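Local coordinates for cell death abnormality protein 2 (Caenorhabditis elegans, PDB 3QWX) that acts as a CRK-family SH2-SH3 signalling adaptor required for cell migration and for the engulfment of cell corpses, at residues 26-31 with 111-116; 38-43 with 47-52; 80-85 with 93-98; 133-138 with 154-159; 143-148 with 164-169. All blocks are in the same frame, centred on the assembly; numbering follows the deposited sequence.

Contact 1 (26-31 with 111-116); sequences KLLGEP and AAYKKP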
# COMPACT_ATOMS: atom_id res chain seq x y z
N LYS A 26 -4.79 -4.80 -12.73
CA LYS A 26 -6.08 -5.48 -12.69
C LYS A 26 -6.96 -4.92 -11.56
O LYS A 26 -8.10 -4.56 -11.80
CB LYS A 26 -5.88 -6.98 -12.51
CG LYS A 26 -7.18 -7.78 -12.49
CD LYS A 26 -6.99 -9.13 -11.80
CE LYS A 26 -8.32 -9.85 -11.60
NZ LYS A 26 -8.13 -11.28 -11.20
N LEU A 27 -6.43 -4.87 -10.34
CA LEU A 27 -7.23 -4.39 -9.21
C LEU A 27 -7.71 -2.95 -9.40
O LEU A 27 -8.88 -2.64 -9.20
CB LEU A 27 -6.44 -4.53 -7.89
CG LEU A 27 -6.10 -5.96 -7.46
CD1 LEU A 27 -5.34 -5.97 -6.13
CD2 LEU A 27 -7.37 -6.82 -7.37
N LEU A 28 -6.80 -2.06 -9.78
CA LEU A 28 -7.15 -0.65 -9.94
C LEU A 28 -7.96 -0.39 -11.21
O LEU A 28 -8.62 0.65 -11.33
CB LEU A 28 -5.90 0.24 -9.86
CG LEU A 28 -5.40 0.49 -8.43
CD1 LEU A 28 -4.05 1.16 -8.42
CD2 LEU A 28 -6.39 1.34 -7.63
N GLY A 29 -7.94 -1.34 -12.14
CA GLY A 29 -8.70 -1.24 -13.37
C GLY A 29 -10.14 -1.74 -13.29
O GLY A 29 -10.91 -1.57 -14.24
N GLU A 30 -10.50 -2.35 -12.16
CA GLU A 30 -11.86 -2.88 -11.98
C GLU A 30 -12.90 -1.76 -12.08
O GLU A 30 -12.63 -0.61 -11.70
CB GLU A 30 -11.95 -3.69 -10.67
CG GLU A 30 -11.12 -4.98 -10.73
CD GLU A 30 -11.30 -5.89 -9.53
OE1 GLU A 30 -11.72 -5.42 -8.45
OE2 GLU A 30 -11.01 -7.09 -9.66
N PRO A 31 -14.09 -2.07 -12.63
CA PRO A 31 -15.08 -1.04 -12.99
C PRO A 31 -15.54 -0.18 -11.82
O PRO A 31 -15.83 1.00 -12.02
CB PRO A 31 -16.27 -1.85 -13.53
CG PRO A 31 -15.66 -3.14 -13.99
CD PRO A 31 -14.51 -3.42 -13.05
N ALA A 111 -7.67 8.72 -2.95
CA ALA A 111 -7.91 7.71 -1.92
C ALA A 111 -7.02 6.48 -2.10
O ALA A 111 -6.84 5.98 -3.20
CB ALA A 111 -9.37 7.30 -1.92
N ALA A 112 -6.47 6.00 -0.99
CA ALA A 112 -5.69 4.77 -0.98
C ALA A 112 -6.60 3.57 -1.29
O ALA A 112 -7.70 3.44 -0.73
CB ALA A 112 -5.02 4.59 0.37
N TYR A 113 -6.14 2.70 -2.19
CA TYR A 113 -6.81 1.43 -2.46
C TYR A 113 -6.88 0.58 -1.19
O TYR A 113 -5.93 0.54 -0.41
CB TYR A 113 -6.06 0.63 -3.54
CG TYR A 113 -6.73 -0.69 -3.84
CD1 TYR A 113 -7.89 -0.74 -4.60
CD2 TYR A 113 -6.23 -1.88 -3.33
CE1 TYR A 113 -8.53 -1.94 -4.86
CE2 TYR A 113 -6.86 -3.09 -3.58
CZ TYR A 113 -8.01 -3.11 -4.35
OH TYR A 113 -8.66 -4.30 -4.62
N LYS A 114 -8.01 -0.10 -0.98
CA LYS A 114 -8.19 -1.00 0.15
C LYS A 114 -8.87 -2.27 -0.34
O LYS A 114 -9.90 -2.22 -1.01
CB LYS A 114 -9.04 -0.36 1.27
CG LYS A 114 -8.45 0.90 1.89
CD LYS A 114 -9.22 1.32 3.14
CE LYS A 114 -9.00 0.34 4.31
NZ LYS A 114 -9.88 0.60 5.50
N LYS A 115 -8.30 -3.42 0.01
CA LYS A 115 -8.94 -4.70 -0.29
C LYS A 115 -10.19 -4.87 0.56
O LYS A 115 -10.23 -4.41 1.70
CB LYS A 115 -7.98 -5.85 -0.02
CG LYS A 115 -6.68 -5.78 -0.82
CD LYS A 115 -5.81 -6.98 -0.53
CE LYS A 115 -4.46 -6.88 -1.23
NZ LYS A 115 -3.66 -8.13 -1.12
N PRO A 116 -11.22 -5.53 -0.00
CA PRO A 116 -12.48 -5.82 0.69
C PRO A 116 -12.27 -6.80 1.85
O PRO A 116 -11.34 -7.61 1.82
CB PRO A 116 -13.35 -6.47 -0.39
CG PRO A 116 -12.65 -6.19 -1.69
CD PRO A 116 -11.22 -6.03 -1.39
O HOH W 1 -10.34 -3.52 -7.28
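The phenol ring of Tyr113 is the flat group that Leu27 and Leu28 share, and both leucines come at it obliquely. Leu28 works near the root of the ring, its CD2 methyl 4.0 Å from Tyr113 CD1, and the two side chains slide past each other in opposite directions. Leu27 takes the far end: it crosses the tyrosine at about a right angle, with CB 4.1 Å from Tyr113 CZ and CD2 3.9 Å from Tyr113 OH. What sends the ring out to the helix is the first torsion of Tyr113, with CG beside the carbonyl carbon and opposite the backbone N (chi1 180°). The side chain also touches Phe16, Thr37 and Leu39. This is helix 21-29 of the SH2 domain, the first of the two helices that flank the central sheet, and Tyr113 follows directly on strand 111-112, the short strand that pairs in parallel with strand 37-42. The tyrosine therefore lies between helix 21-29 and strand 37-42.

Beyond the carbon contacts a water molecule bridges the two segments. It accepts from Tyr113 OH at 3.2 Å and donates to Leu27 O at 2.6 Å and to Glu30 OE1, also at 2.6 Å, so the phenol is linked both to a carbonyl late in the helix and to the carboxylate after it. Glu30 OE1 has a further partner in Gln32 NE2. Two residues beyond Tyr113, Lys115 turns to the SH3 domain, where its NZ makes a salt bridge with Glu155.

Contact 2 (38-43 with 47-52); sequences FLMRDS and GEYSLT. With SO4 (sulfate ion), chain B.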
# COMPACT_ATOMS: atom_id res chain seq x y z
N PHE A 38 -5.40 4.87 -5.58
CA PHE A 38 -4.00 4.55 -5.82
C PHE A 38 -3.43 3.58 -4.79
O PHE A 38 -3.99 3.39 -3.70
CB PHE A 38 -3.16 5.84 -5.81
CG PHE A 38 -3.03 6.45 -4.45
CD1 PHE A 38 -4.03 7.27 -3.94
CD2 PHE A 38 -1.94 6.18 -3.66
CE1 PHE A 38 -3.93 7.83 -2.68
CE2 PHE A 38 -1.83 6.72 -2.38
CZ PHE A 38 -2.83 7.54 -1.89
N LEU A 39 -2.30 2.97 -5.13
CA LEU A 39 -1.54 2.22 -4.16
C LEU A 39 -0.07 2.32 -4.47
O LEU A 39 0.32 2.71 -5.58
CB LEU A 39 -1.99 0.76 -4.12
CG LEU A 39 -1.95 -0.06 -5.42
CD1 LEU A 39 -0.53 -0.54 -5.74
CD2 LEU A 39 -2.89 -1.25 -5.28
N MET A 40 0.75 1.96 -3.50
CA MET A 40 2.18 1.81 -3.72
C MET A 40 2.56 0.35 -3.61
O MET A 40 1.87 -0.44 -2.98
CB MET A 40 2.98 2.66 -2.73
CG MET A 40 3.07 4.12 -3.16
SD MET A 40 4.01 5.04 -1.96
CE MET A 40 5.64 4.34 -2.16
N ARG A 41 3.66 0.00 -4.26
CA ARG A 41 4.13 -1.38 -4.33
C ARG A 41 5.59 -1.35 -4.72
O ARG A 41 6.15 -0.28 -4.98
CB ARG A 41 3.34 -2.16 -5.38
CG ARG A 41 3.45 -1.58 -6.77
CD ARG A 41 2.63 -2.33 -7.80
NE ARG A 41 2.68 -1.62 -9.08
CZ ARG A 41 3.71 -1.68 -9.93
NH1 ARG A 41 4.76 -2.43 -9.63
NH2 ARG A 41 3.70 -0.99 -11.06
N ASP A 42 6.21 -2.52 -4.80
CA ASP A 42 7.58 -2.60 -5.30
C ASP A 42 7.66 -2.48 -6.82
O ASP A 42 6.82 -3.01 -7.54
CB ASP A 42 8.25 -3.88 -4.80
CG ASP A 42 8.32 -3.93 -3.29
OD1 ASP A 42 8.78 -2.93 -2.71
OD2 ASP A 42 7.90 -4.94 -2.70
N SER A 43 8.68 -1.77 -7.30
CA SER A 43 8.98 -1.75 -8.72
C SER A 43 9.71 -3.03 -9.15
O SER A 43 10.27 -3.74 -8.33
CB SER A 43 9.83 -0.53 -9.05
OG SER A 43 10.26 -0.54 -10.39
N GLY A 47 15.15 -1.63 -5.34
CA GLY A 47 15.15 -0.46 -4.48
C GLY A 47 14.30 0.71 -4.94
O GLY A 47 14.44 1.82 -4.42
N GLU A 48 13.42 0.48 -5.92
CA GLU A 48 12.48 1.52 -6.31
C GLU A 48 11.05 1.14 -5.88
O GLU A 48 10.76 -0.02 -5.60
CB GLU A 48 12.53 1.78 -7.82
CG GLU A 48 13.93 1.99 -8.42
CD GLU A 48 14.64 3.24 -7.91
OE1 GLU A 48 14.45 3.63 -6.73
OE2 GLU A 48 15.41 3.82 -8.70
N TYR A 49 10.19 2.15 -5.81
CA TYR A 49 8.77 1.92 -5.58
C TYR A 49 8.02 2.29 -6.83
O TYR A 49 8.51 3.02 -7.67
CB TYR A 49 8.25 2.74 -4.40
CG TYR A 49 8.77 2.31 -3.05
CD1 TYR A 49 8.50 1.04 -2.55
CD2 TYR A 49 9.51 3.18 -2.26
CE1 TYR A 49 8.97 0.65 -1.31
CE2 TYR A 49 9.98 2.80 -1.02
CZ TYR A 49 9.71 1.53 -0.55
OH TYR A 49 10.18 1.15 0.69
N SER A 50 6.81 1.76 -6.94
CA SER A 50 5.91 2.12 -8.02
C SER A 50 4.63 2.62 -7.41
O SER A 50 4.13 2.04 -6.45
CB SER A 50 5.61 0.91 -8.90
OG SER A 50 6.64 0.69 -9.84
N LEU A 51 4.12 3.71 -7.97
CA LEU A 51 2.82 4.25 -7.63
C LEU A 51 1.89 3.87 -8.77
O LEU A 51 2.14 4.23 -9.91
CB LEU A 51 2.92 5.77 -7.50
CG LEU A 51 1.66 6.59 -7.23
CD1 LEU A 51 1.07 6.29 -5.85
CD2 LEU A 51 1.97 8.06 -7.38
N THR A 52 0.81 3.16 -8.45
CA THR A 52 -0.20 2.77 -9.44
C THR A 52 -1.54 3.46 -9.14
O THR A 52 -2.03 3.42 -8.01
CB THR A 52 -0.40 1.21 -9.48
OG1 THR A 52 0.86 0.57 -9.71
CG2 THR A 52 -1.37 0.80 -10.59
S SO4 B . 7.27 -1.93 -12.61
O1 SO4 B . 7.02 -2.77 -11.44
O2 SO4 B . 7.54 -2.79 -13.76
O3 SO4 B . 6.12 -1.09 -12.92
O4 SO4 B . 8.41 -1.07 -12.33
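Arg41 spreads its guanidinium over Ser50, whose CB sits beneath the centre of one face, 3.3 Å from the plane, and holds a sulfate ion at the edge. Two nearly straight bonds reach the anion: Arg41 NH1 to sulfate O1 at 2.9 Å (174° at the hydrogen) and Arg41 NH2 to sulfate O3 at 3.1 Å (177°). Ser43 OG gives a third, 2.7 Å to sulfate O4, and Arg21 NH1 and Ser44 N also bond to the sulfate.

One shell back, Thr52 fixes the rotation of the arginine. Its OG1 accepts a hydrogen bond from Arg41 NE at 2.9 Å, close to the guanidinium plane, leaving both terminal nitrogens turned to the sulfate. The Arg41 side chain starts from the tight position between backbone N and carbonyl carbon (chi1 59°) and then runs extended from CG to NE. The backbone that carries these groups is an antiparallel hairpin: Leu39-Thr52 and Arg41-Ser50 are hydrogen-bonded pairs, Met40-Leu51 and Asp42-Tyr49 non-hydrogen-bonded ones. Ser43 N still reaches Glu48 O at 3.2 Å, beyond the last pair. On the opposite face of the hairpin Phe38, Met40 and Leu51 pack together, with Leu51 CD1 3.7 Å from Phe38 CD2, and Met40 CE touches Tyr49 CB.

The sequence Phe38-Leu39-Met40-Arg41 is the version here of the SH2 FLVR motif, and the sulfate, probably from the crystallisation liquor, most likely marks where a phosphotyrosine phosphate would bind; two arginines and neutral N-H and O-H donors gathered round the anion would suit a phosphate, probably doubly charged.

Contact 3 (80-85 with 93-98); sequences AGVKIA and PALLNH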
# COMPACT_ATOMS: atom_id res chain seq x y z
N ALA A 80 18.36 10.43 1.16
CA ALA A 80 18.19 10.63 -0.27
C ALA A 80 16.78 11.12 -0.58
O ALA A 80 15.80 10.68 0.03
CB ALA A 80 18.48 9.34 -1.05
N GLY A 81 16.68 12.03 -1.53
CA GLY A 81 15.40 12.51 -1.99
C GLY A 81 14.80 11.48 -2.93
O GLY A 81 15.31 10.37 -3.09
N VAL A 82 13.72 11.88 -3.58
CA VAL A 82 12.93 10.95 -4.36
C VAL A 82 12.43 11.69 -5.60
O VAL A 82 12.26 12.92 -5.57
CB VAL A 82 11.79 10.43 -3.48
CG1 VAL A 82 10.45 10.58 -4.17
CG2 VAL A 82 12.07 9.00 -2.99
N LYS A 83 12.22 10.96 -6.69
CA LYS A 83 11.81 11.59 -7.95
C LYS A 83 10.72 10.80 -8.68
O LYS A 83 10.75 9.57 -8.71
CB LYS A 83 13.04 11.75 -8.86
CG LYS A 83 12.82 12.67 -10.04
CD LYS A 83 14.12 12.91 -10.83
CE LYS A 83 14.67 11.62 -11.41
NZ LYS A 83 15.88 11.89 -12.24
N ILE A 84 9.74 11.50 -9.24
CA ILE A 84 8.89 10.90 -10.27
C ILE A 84 9.10 11.63 -11.59
O ILE A 84 8.81 12.82 -11.69
CB ILE A 84 7.38 10.95 -9.98
CG1 ILE A 84 6.97 9.88 -8.98
CG2 ILE A 84 6.61 10.67 -11.26
CD1 ILE A 84 5.46 9.63 -8.96
N ALA A 85 9.58 10.90 -12.59
CA ALA A 85 9.96 11.51 -13.85
C ALA A 85 11.06 12.53 -13.59
O ALA A 85 12.16 12.18 -13.16
CB ALA A 85 8.76 12.17 -14.53
N PRO A 93 6.42 11.21 1.50
CA PRO A 93 5.18 11.90 1.87
C PRO A 93 5.01 13.23 1.13
O PRO A 93 3.89 13.58 0.74
CB PRO A 93 5.33 12.10 3.38
CG PRO A 93 6.23 10.92 3.81
CD PRO A 93 7.23 10.86 2.68
N ALA A 94 6.11 13.95 0.93
CA ALA A 94 6.07 15.21 0.20
C ALA A 94 5.59 14.97 -1.23
O ALA A 94 4.77 15.73 -1.75
CB ALA A 94 7.44 15.87 0.20
N LEU A 95 6.08 13.90 -1.85
CA LEU A 95 5.67 13.52 -3.20
C LEU A 95 4.17 13.23 -3.24
O LEU A 95 3.47 13.71 -4.12
CB LEU A 95 6.45 12.29 -3.68
CG LEU A 95 6.18 11.67 -5.06
CD1 LEU A 95 7.37 10.87 -5.56
CD2 LEU A 95 4.91 10.81 -5.06
N LEU A 96 3.70 12.42 -2.30
CA LEU A 96 2.29 12.01 -2.27
C LEU A 96 1.37 13.19 -1.98
O LEU A 96 0.33 13.33 -2.62
CB LEU A 96 2.06 10.93 -1.20
CG LEU A 96 2.75 9.57 -1.40
CD1 LEU A 96 2.50 8.67 -0.21
CD2 LEU A 96 2.28 8.90 -2.69
N ASN A 97 1.74 14.01 -1.01
CA ASN A 97 0.99 15.24 -0.74
C ASN A 97 0.87 16.11 -1.99
O ASN A 97 -0.21 16.65 -2.30
CB ASN A 97 1.66 16.07 0.34
CG ASN A 97 0.93 17.37 0.61
OD1 ASN A 97 -0.15 17.37 1.22
ND2 ASN A 97 1.50 18.48 0.16
N HIS A 98 1.98 16.25 -2.71
CA HIS A 98 2.02 17.12 -3.87
C HIS A 98 0.95 16.72 -4.89
O HIS A 98 0.31 17.57 -5.52
CB HIS A 98 3.42 17.08 -4.51
CG HIS A 98 3.54 17.89 -5.76
ND1 HIS A 98 3.85 19.24 -5.74
CD2 HIS A 98 3.41 17.55 -7.06
CE1 HIS A 98 3.90 19.69 -6.98
NE2 HIS A 98 3.64 18.69 -7.80
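Val82 is the first residue of segment 80-85 to meet the helix, and it meets Leu95. Its CG1 methyl lies 3.4 Å from Leu95 CD1, tighter than an ordinary carbon contact; since the valine also holds an eclipsed first torsion (chi1 129°), the exact closeness of the two methyls is doubtful, though the neighbourhood is not. The two side chains cross at about a right angle. Val82 also touches Ile67 on strand 62-69, and its backbone is hydrogen-bonded to Phe89.

Lys83 points away from the helix, and its backbone pairs with Glu68, which keeps the strand in the sheet. Ile84 comes back to the inner side and meets the same leucine, again nearly at a right angle: Ile84 CG1 is 3.6 Å from Leu95 CD1, and Ile84 CD1 lies 4.1 Å from Leu95 CD2. Tyr65 and Ile67 lie beside this isoleucine. With Ala85 the chain leaves the strand, heading for its antiparallel partner 87-89.

One leucine thus answers two strand residues. Leu95 extends its CG opposite the backbone N (chi1 178°), which carries both methyls away from the helix and onto the strand, with Phe89 as a further neighbour. Strand 82-84 belongs to the mixed sheet of the SH2 domain, and helix 92-98 is the second of the two helices of that fold; near its start Ala94 N is hydrogen-bonded to Asp91 OD1.

The join is made entirely of methyl and methylene groups, so helix and strand are held here by van der Waals contact and the exclusion of water, without a directional bond between them.

Contact 4 (133-138 with 154-159); sequences TDLPFE and WEARNA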
# COMPACT_ATOMS: atom_id res chain seq x y z
N THR A 133 6.93 -10.42 7.21
CA THR A 133 5.73 -10.44 6.38
C THR A 133 4.49 -10.65 7.25
O THR A 133 3.36 -10.56 6.76
CB THR A 133 5.82 -11.58 5.35
OG1 THR A 133 5.93 -12.84 6.04
CG2 THR A 133 7.03 -11.38 4.46
N ASP A 134 4.71 -10.92 8.53
CA ASP A 134 3.62 -11.25 9.45
C ASP A 134 3.07 -10.01 10.13
O ASP A 134 3.76 -9.01 10.26
CB ASP A 134 4.11 -12.24 10.52
CG ASP A 134 4.56 -13.57 9.93
OD1 ASP A 134 4.21 -13.86 8.77
OD2 ASP A 134 5.28 -14.31 10.64
N LEU A 135 1.82 -10.09 10.57
CA LEU A 135 1.19 -8.99 11.28
C LEU A 135 1.03 -9.37 12.75
O LEU A 135 0.18 -10.19 13.09
CB LEU A 135 -0.19 -8.68 10.66
CG LEU A 135 -1.04 -7.61 11.36
CD1 LEU A 135 -0.37 -6.23 11.28
CD2 LEU A 135 -2.44 -7.57 10.79
N PRO A 136 1.88 -8.79 13.63
CA PRO A 136 1.76 -9.10 15.06
C PRO A 136 0.45 -8.55 15.58
O PRO A 136 -0.04 -7.54 15.08
CB PRO A 136 2.93 -8.32 15.68
CG PRO A 136 3.86 -8.00 14.54
CD PRO A 136 2.97 -7.84 13.35
N PHE A 137 -0.14 -9.22 16.56
CA PHE A 137 -1.34 -8.71 17.19
C PHE A 137 -1.48 -9.20 18.62
O PHE A 137 -0.78 -10.12 19.06
CB PHE A 137 -2.60 -9.05 16.37
CG PHE A 137 -2.80 -10.52 16.12
CD1 PHE A 137 -2.28 -11.11 14.98
CD2 PHE A 137 -3.53 -11.29 17.00
CE1 PHE A 137 -2.47 -12.46 14.74
CE2 PHE A 137 -3.72 -12.65 16.77
CZ PHE A 137 -3.19 -13.23 15.64
N GLU A 138 -2.41 -8.58 19.34
CA GLU A 138 -2.65 -8.88 20.74
C GLU A 138 -3.83 -9.85 20.87
O GLU A 138 -4.66 -9.94 19.98
CB GLU A 138 -2.92 -7.59 21.52
CG GLU A 138 -1.72 -6.63 21.62
CD GLU A 138 -2.09 -5.31 22.26
OE1 GLU A 138 -2.82 -5.33 23.27
OE2 GLU A 138 -1.68 -4.24 21.75
N TRP A 154 -3.46 -16.39 6.82
CA TRP A 154 -4.39 -15.48 6.17
C TRP A 154 -3.85 -14.05 6.19
O TRP A 154 -3.20 -13.65 7.15
CB TRP A 154 -5.74 -15.48 6.88
CG TRP A 154 -6.47 -16.79 6.88
CD1 TRP A 154 -6.20 -17.88 6.12
CD2 TRP A 154 -7.60 -17.13 7.69
NE1 TRP A 154 -7.09 -18.89 6.40
CE2 TRP A 154 -7.96 -18.45 7.37
CE3 TRP A 154 -8.34 -16.44 8.66
CZ2 TRP A 154 -9.03 -19.10 7.97
CZ3 TRP A 154 -9.40 -17.09 9.27
CH2 TRP A 154 -9.74 -18.42 8.93
N GLU A 155 -4.13 -13.29 5.14
CA GLU A 155 -3.78 -11.88 5.12
C GLU A 155 -4.79 -11.09 5.96
O GLU A 155 -6.00 -11.18 5.73
CB GLU A 155 -3.76 -11.34 3.68
CG GLU A 155 -3.31 -9.88 3.57
CD GLU A 155 -3.43 -9.31 2.15
OE1 GLU A 155 -4.12 -9.91 1.30
OE2 GLU A 155 -2.85 -8.24 1.89
N ALA A 156 -4.28 -10.33 6.93
CA ALA A 156 -5.10 -9.55 7.86
C ALA A 156 -4.72 -8.06 7.85
O ALA A 156 -3.64 -7.69 7.38
CB ALA A 156 -4.98 -10.11 9.25
N ARG A 157 -5.60 -7.22 8.38
CA ARG A 157 -5.37 -5.79 8.45
C ARG A 157 -5.78 -5.32 9.83
O ARG A 157 -6.85 -5.67 10.31
CB ARG A 157 -6.20 -5.05 7.39
CG ARG A 157 -5.93 -3.56 7.32
CD ARG A 157 -6.58 -2.94 6.09
NE ARG A 157 -8.03 -3.10 6.09
CZ ARG A 157 -8.77 -3.31 5.00
NH1 ARG A 157 -8.22 -3.38 3.79
NH2 ARG A 157 -10.08 -3.45 5.13
N ASN A 158 -4.93 -4.54 10.48
CA ASN A 158 -5.30 -4.05 11.80
C ASN A 158 -5.99 -2.67 11.75
O ASN A 158 -6.18 -2.11 10.66
CB ASN A 158 -4.11 -4.08 12.77
CG ASN A 158 -3.03 -3.06 12.42
OD1 ASN A 158 -3.25 -2.12 11.66
ND2 ASN A 158 -1.85 -3.25 12.99
N ALA A 159 -6.38 -2.15 12.91
CA ALA A 159 -7.10 -0.87 12.99
C ALA A 159 -6.29 0.28 12.40
O ALA A 159 -6.85 1.26 11.90
CB ALA A 159 -7.47 -0.56 14.43
O HOH W 2 -2.08 -5.57 14.84
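Leu135 carries most of this contact, with its two methyls divided between Ala156 and Asn158. CD2 settles against the strand, 3.6 Å from Ala156 O and 3.9 Å from Ala156 CB. CD1 turns instead to the amide end of Asn158, where it lies 3.7 Å from ND2. The leucine reaches across because its CG stands opposite the backbone N (chi1 176°), while the backbone of Leu135 is hydrogen-bonded to Leu165 on strand 163-167.

Asn158 also joins the segments through water. Its ND2 donates to a water at 3.0 Å, and that water donates in turn to Pro136 O at 2.8 Å. The other end of the amide is taken up within its own hairpin, OD1 being hydrogen-bonded to Thr162 N, so the side chain holds the turn with one end and the opposing loop, by way of the water, with the other. Ala156, whose own methyl touches Val166, offers a small surface for the leucine to sit on.

In the SH3 domain the segment 133-138 is the closing part of the RT loop, which folds back here on strand 153-157 as that strand enters the distal turn, as is characteristic of the SH3 fold, where the RT loop packs along the barrel.

Contact 5 (143-148 with 164-169); sequences LEILSK and GLVPAN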
# COMPACT_ATOMS: atom_id res chain seq x y z
N LEU A 143 -9.35 -7.83 13.96
CA LEU A 143 -8.65 -7.76 12.69
C LEU A 143 -9.62 -8.01 11.57
O LEU A 143 -10.70 -8.57 11.76
CB LEU A 143 -7.52 -8.79 12.62
CG LEU A 143 -6.46 -8.76 13.73
CD1 LEU A 143 -5.61 -10.01 13.64
CD2 LEU A 143 -5.58 -7.49 13.66
N GLU A 144 -9.23 -7.57 10.39
CA GLU A 144 -10.02 -7.78 9.19
C GLU A 144 -9.23 -8.68 8.27
O GLU A 144 -8.09 -8.39 7.92
CB GLU A 144 -10.33 -6.43 8.52
CG GLU A 144 -11.40 -5.65 9.27
CD GLU A 144 -11.47 -4.17 8.87
OE1 GLU A 144 -10.69 -3.76 7.99
OE2 GLU A 144 -12.29 -3.44 9.45
N ILE A 145 -9.84 -9.80 7.90
CA ILE A 145 -9.20 -10.76 7.01
C ILE A 145 -9.45 -10.38 5.55
O ILE A 145 -10.59 -10.24 5.13
CB ILE A 145 -9.73 -12.18 7.29
CG1 ILE A 145 -9.48 -12.56 8.75
CG2 ILE A 145 -9.09 -13.19 6.35
CD1 ILE A 145 -8.01 -12.56 9.17
N LEU A 146 -8.36 -10.23 4.80
CA LEU A 146 -8.42 -9.79 3.41
C LEU A 146 -8.23 -10.94 2.43
O LEU A 146 -8.59 -10.84 1.26
CB LEU A 146 -7.33 -8.76 3.13
CG LEU A 146 -7.48 -7.30 3.56
CD1 LEU A 146 -8.61 -7.07 4.52
CD2 LEU A 146 -6.17 -6.78 4.10
N SER A 147 -7.62 -12.01 2.90
CA SER A 147 -7.36 -13.13 2.01
C SER A 147 -7.13 -14.39 2.80
O SER A 147 -6.38 -14.39 3.78
CB SER A 147 -6.15 -12.86 1.13
OG SER A 147 -6.03 -13.89 0.17
N LYS A 148 -7.80 -15.47 2.39
CA LYS A 148 -7.51 -16.78 2.96
C LYS A 148 -6.54 -17.57 2.08
O LYS A 148 -6.89 -18.60 1.50
CB LYS A 148 -8.80 -17.53 3.24
CG LYS A 148 -9.55 -16.92 4.40
CD LYS A 148 -10.80 -17.70 4.76
CE LYS A 148 -11.43 -17.12 6.02
NZ LYS A 148 -12.56 -17.95 6.50
N GLY A 164 -0.64 -7.83 6.93
CA GLY A 164 0.35 -8.88 7.01
C GLY A 164 -0.32 -10.22 7.28
O GLY A 164 -1.52 -10.27 7.50
N LEU A 165 0.47 -11.28 7.31
CA LEU A 165 -0.05 -12.63 7.47
C LEU A 165 -0.22 -12.99 8.94
O LEU A 165 0.57 -12.59 9.79
CB LEU A 165 0.88 -13.64 6.80
CG LEU A 165 1.03 -13.62 5.29
CD1 LEU A 165 2.10 -14.61 4.85
CD2 LEU A 165 -0.28 -13.94 4.64
N VAL A 166 -1.25 -13.77 9.22
CA VAL A 166 -1.57 -14.20 10.57
C VAL A 166 -1.94 -15.69 10.53
O VAL A 166 -2.47 -16.17 9.52
CB VAL A 166 -2.73 -13.37 11.17
CG1 VAL A 166 -2.39 -11.88 11.19
CG2 VAL A 166 -4.04 -13.61 10.39
N PRO A 167 -1.66 -16.42 11.62
CA PRO A 167 -2.02 -17.84 11.64
C PRO A 167 -3.52 -18.00 11.80
O PRO A 167 -4.11 -17.35 12.67
CB PRO A 167 -1.30 -18.38 12.89
CG PRO A 167 -0.35 -17.32 13.32
CD PRO A 167 -0.91 -16.01 12.82
N ALA A 168 -4.14 -18.86 10.99
CA ALA A 168 -5.58 -19.07 11.05
C ALA A 168 -6.03 -19.62 12.41
O ALA A 168 -7.15 -19.32 12.87
CB ALA A 168 -6.03 -19.99 9.93
N ASN A 169 -5.17 -20.39 13.06
CA ASN A 169 -5.49 -20.96 14.38
C ASN A 169 -5.31 -19.97 15.54
O ASN A 169 -5.46 -20.34 16.71
CB ASN A 169 -4.73 -22.27 14.63
CG ASN A 169 -3.22 -22.09 14.67
OD1 ASN A 169 -2.52 -22.72 15.47
ND2 ASN A 169 -2.70 -21.26 13.79
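Leu146 N donates a short backbone hydrogen bond to Glu155 O, and this bond ties strand 142-147 to strand 153-157, which lies between it and 163-167. On the other side of that strand Ala156 N pairs with Gly164 O, so 142-147 and 163-167 are both its neighbours and touch each other by side chains alone. Val166 forks between two partners: its CG2 faces Ile145 CD1 at 4.3 Å, and CG1 faces Leu143 CD1 at 4.5 Å. These are loose contacts, with the methyls lying close to the limit of touch. Ile145 brings its CD1 into place through two bends (chi1 -58°, chi2 -60°), although its first bond does not aim at the opposite strand.

Phe137 leans on both Leu143 and Val166. Val121 lies against Leu143 and Ile145 from the first strand. Where the pairing with 153-157 is disturbed, Leu146 and Ser147 both face Glu155, a classic beta bulge. Strand 163-167 then passes into a 3-10 segment that begins at 168. Leu143, Ile145 and Val166 belong to the apolar core of the small five-stranded SH3 barrel.

Overall arrangement
From the N terminus the chain first builds the SH2 domain. Contact 1 closes the long loop from helix 21-29 to strand 111-112, and contacts 2 and 3 are nested inside it: contact 2 closes the hairpin 37-42/49-54, and contact 3, later in the chain, closes the short loop between strand 82-84 and helix 92-98. Contacts 1 and 2 share the central sheet and touch; Leu51 and Met40 of contact 2 also meet contact 3. The SH3 domain follows, where contacts 4 and 5 cross, their segments alternating along the chain: loop 133-138, then strands 142-147, 153-157 and 163-167. Lys115 of contact 1 reaches both, salt-bridged to Glu155 and packed on Leu146, and so joins the two domains.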